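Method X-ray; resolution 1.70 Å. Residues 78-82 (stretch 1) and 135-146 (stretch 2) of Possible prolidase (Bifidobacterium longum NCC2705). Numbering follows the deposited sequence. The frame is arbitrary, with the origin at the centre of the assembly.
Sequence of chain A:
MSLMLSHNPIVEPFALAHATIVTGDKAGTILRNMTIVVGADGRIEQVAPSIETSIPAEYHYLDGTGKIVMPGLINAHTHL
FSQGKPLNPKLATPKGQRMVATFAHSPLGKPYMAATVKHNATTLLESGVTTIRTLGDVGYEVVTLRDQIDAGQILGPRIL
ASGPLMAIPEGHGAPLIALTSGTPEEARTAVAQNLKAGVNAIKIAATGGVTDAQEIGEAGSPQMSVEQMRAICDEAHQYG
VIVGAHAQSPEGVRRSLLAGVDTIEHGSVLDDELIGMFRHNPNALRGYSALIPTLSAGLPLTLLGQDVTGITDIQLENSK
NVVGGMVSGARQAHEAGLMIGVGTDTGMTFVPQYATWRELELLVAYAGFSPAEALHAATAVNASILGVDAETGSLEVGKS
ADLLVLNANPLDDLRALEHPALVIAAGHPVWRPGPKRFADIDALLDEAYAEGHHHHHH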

# COMPACT_ATOMS: atom_id res chain seq x y z
N THR A 78 4.14 -1.57 -3.30
CA THR A 78 5.19 -2.52 -2.98
C THR A 78 5.86 -3.12 -4.22
O THR A 78 5.40 -2.93 -5.34
CB THR A 78 4.63 -3.70 -2.14
OG1 THR A 78 3.65 -4.42 -2.92
CG2 THR A 78 3.95 -3.17 -0.87
N HIS A 79 6.96 -3.82 -3.98
CA HIS A 79 7.72 -4.55 -5.00
C HIS A 79 8.12 -5.82 -4.27
O HIS A 79 8.49 -5.76 -3.10
CB HIS A 79 8.99 -3.79 -5.41
CG HIS A 79 8.72 -2.49 -6.11
ND1 HIS A 79 8.29 -2.43 -7.42
CD2 HIS A 79 8.80 -1.21 -5.67
CE1 HIS A 79 8.11 -1.16 -7.75
NE2 HIS A 79 8.42 -0.41 -6.71
N LEU A 80 8.06 -6.97 -4.94
CA LEU A 80 8.41 -8.21 -4.28
C LEU A 80 9.80 -8.73 -4.67
O LEU A 80 10.10 -9.91 -4.53
CB LEU A 80 7.33 -9.27 -4.53
CG LEU A 80 5.93 -8.88 -4.01
CD1 LEU A 80 4.96 -10.02 -4.28
CD2 LEU A 80 5.99 -8.57 -2.52
N PHE A 81 10.64 -7.81 -5.12
CA PHE A 81 12.01 -8.12 -5.51
C PHE A 81 12.83 -6.88 -5.15
O PHE A 81 12.30 -5.77 -5.10
CB PHE A 81 12.09 -8.39 -7.02
CG PHE A 81 11.93 -7.16 -7.87
CD1 PHE A 81 13.04 -6.49 -8.36
CD2 PHE A 81 10.66 -6.67 -8.16
CE1 PHE A 81 12.90 -5.34 -9.14
CE2 PHE A 81 10.51 -5.52 -8.94
CZ PHE A 81 11.63 -4.86 -9.43
N SER A 82 14.12 -7.07 -4.88
CA SER A 82 14.99 -5.95 -4.51
C SER A 82 15.47 -5.19 -5.74
O SER A 82 16.15 -5.76 -6.60
CB SER A 82 16.19 -6.44 -3.71
OG SER A 82 15.78 -7.09 -2.52
N LEU A 135 3.66 -2.37 -7.67
CA LEU A 135 3.68 -1.37 -8.72
C LEU A 135 4.99 -1.45 -9.49
O LEU A 135 5.78 -0.52 -9.49
CB LEU A 135 3.50 0.04 -8.14
CG LEU A 135 2.10 0.29 -7.58
CD1 LEU A 135 2.03 1.66 -6.90
CD2 LEU A 135 1.09 0.18 -8.72
N GLY A 136 5.20 -2.59 -10.14
CA GLY A 136 6.40 -2.79 -10.91
C GLY A 136 7.03 -4.13 -10.59
O GLY A 136 7.88 -4.23 -9.70
N ASP A 137 6.60 -5.16 -11.31
CA ASP A 137 7.12 -6.51 -11.12
C ASP A 137 8.16 -6.74 -12.22
O ASP A 137 8.30 -5.91 -13.12
CB ASP A 137 6.01 -7.56 -11.27
CG ASP A 137 4.82 -7.30 -10.36
OD1 ASP A 137 5.02 -6.71 -9.29
OD2 ASP A 137 3.69 -7.71 -10.71
N VAL A 138 8.88 -7.85 -12.15
CA VAL A 138 9.87 -8.14 -13.19
C VAL A 138 9.13 -8.68 -14.41
O VAL A 138 9.32 -8.20 -15.53
CB VAL A 138 10.90 -9.18 -12.70
CG1 VAL A 138 11.82 -9.57 -13.85
CG2 VAL A 138 11.71 -8.61 -11.55
N GLY A 139 8.29 -9.68 -14.18
CA GLY A 139 7.51 -10.28 -15.24
C GLY A 139 6.12 -10.54 -14.71
O GLY A 139 5.49 -9.64 -14.17
N TYR A 140 5.64 -11.77 -14.85
CA TYR A 140 4.31 -12.10 -14.36
C TYR A 140 4.34 -13.08 -13.20
O TYR A 140 3.36 -13.79 -12.93
CB TYR A 140 3.46 -12.61 -15.53
CG TYR A 140 3.28 -11.53 -16.57
CD1 TYR A 140 2.62 -10.34 -16.25
CD2 TYR A 140 3.84 -11.64 -17.84
CE1 TYR A 140 2.53 -9.29 -17.16
CE2 TYR A 140 3.76 -10.59 -18.76
CZ TYR A 140 3.10 -9.42 -18.42
OH TYR A 140 3.02 -8.37 -19.31
N GLU A 141 5.45 -13.07 -12.47
CA GLU A 141 5.64 -13.95 -11.31
C GLU A 141 4.72 -13.60 -10.15
O GLU A 141 4.38 -14.47 -9.34
CB GLU A 141 7.10 -13.91 -10.84
CG GLU A 141 7.59 -12.58 -10.24
CD GLU A 141 7.80 -11.48 -11.27
OE1 GLU A 141 7.86 -11.78 -12.48
OE2 GLU A 141 7.91 -10.30 -10.86
N VAL A 142 4.33 -12.33 -10.04
CA VAL A 142 3.43 -11.94 -8.95
C VAL A 142 2.01 -12.37 -9.31
O VAL A 142 1.22 -12.74 -8.44
CB VAL A 142 3.48 -10.42 -8.67
CG1 VAL A 142 2.62 -10.09 -7.44
CG2 VAL A 142 4.92 -10.00 -8.40
N VAL A 143 1.68 -12.33 -10.60
CA VAL A 143 0.36 -12.76 -11.03
C VAL A 143 0.24 -14.23 -10.63
O VAL A 143 -0.78 -14.66 -10.09
CB VAL A 143 0.19 -12.63 -12.56
CG1 VAL A 143 -1.09 -13.34 -13.00
CG2 VAL A 143 0.12 -11.16 -12.94
N THR A 144 1.29 -14.99 -10.89
CA THR A 144 1.31 -16.40 -10.56
C THR A 144 1.10 -16.61 -9.06
O THR A 144 0.27 -17.43 -8.66
CB THR A 144 2.63 -17.03 -11.00
OG1 THR A 144 2.75 -16.92 -12.42
CG2 THR A 144 2.69 -18.49 -10.60
N LEU A 145 1.86 -15.88 -8.25
CA LEU A 145 1.76 -15.98 -6.80
C LEU A 145 0.36 -15.61 -6.31
O LEU A 145 -0.23 -16.30 -5.49
CB LEU A 145 2.80 -15.07 -6.14
CG LEU A 145 2.78 -15.00 -4.60
CD1 LEU A 145 3.08 -16.37 -4.03
CD2 LEU A 145 3.81 -13.98 -4.12
N ARG A 146 -0.17 -14.50 -6.83
CA ARG A 146 -1.50 -14.06 -6.47
C ARG A 146 -2.53 -15.16 -6.74
O ARG A 146 -3.40 -15.42 -5.92
CB ARG A 146 -1.88 -12.81 -7.27
CG ARG A 146 -3.31 -12.33 -7.05
CD ARG A 146 -3.77 -11.47 -8.22
NE ARG A 146 -4.00 -12.29 -9.41
CZ ARG A 146 -4.00 -11.83 -10.66
NH1 ARG A 146 -3.77 -10.55 -10.90
NH2 ARG A 146 -4.26 -12.66 -11.66
O HOH W 1 7.48 1.89 -7.97
O HOH W 2 7.04 -6.87 -7.56

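The apolar part of this contact is small and built from two separate pairings, one at Leu-80 and one at Phe-81. Leu-80 directs its CA-to-CB bond toward stretch 2, and its CD1 lies 3.9 Å from CG1 of Val-142 and 4.1 Å from CD2 of Leu-145. Val-142 and Leu-145 are three positions apart in the helix that begins at Glu-141, close to one turn, so both can point toward stretch 1 and share a single leucine methyl. All three residues are buried, and the spacing is ordinary van der Waals packing.

Phe-81 also points toward the partner but meets the loop that precedes the helix. CG2 of Val-138 sits over one face of the ring, 3.9 Å from the ring centroid of Phe-81 and only 8° off the normal, the geometry of a CH-pi contact. The edge of the same ring is used differently: CE2 of Phe-81 comes within 3.0 Å of O of Gly-136, near the ring plane, where the slightly positive C-H rim suits a carbonyl oxygen. One aromatic side chain thus takes a methyl on its face and a polar atom at its edge.

That carbonyl is also the acceptor for His-79, whose ND1 donates to O of Gly-136 at 2.9 Å with an N-H...acceptor angle of 158°. Because a carbonyl oxygen can only accept, this bond places a proton on ND1. Gly-136 itself is demanded by its backbone: at phi/psi 132/88 a CB would jam against the preceding carbonyl oxygen, and it would also stand 3.0 Å from CE1 of His-79. The rule here is that a bare backbone lets the imidazole approach closely.

The main chains come together at one end, where N of Leu-135 donates to O of Thr-78 at 3.0 Å. It is the sole direct backbone-to-backbone hydrogen bond between the stretches; beyond it, side chains and water carry the join.

Water finishes the polar edge. One molecule accepts from N of Leu-80 at 2.8 Å and donates to OD1 of Asp-137 at 2.7 Å, bridging a gap that the aspartate does not close directly. Another lies 2.8 Å from NE2 of His-79 and donates a weak bond, 3.3 Å, to O of Leu-135. Within stretch 2, Glu-141 folds back on the loop: its OE2 accepts from N of Val-138 at 2.9 Å and its OE1 from N of Gly-139 at 2.7 Å, tying the helix start to the segment that presents Val-138 to the phenyl ring.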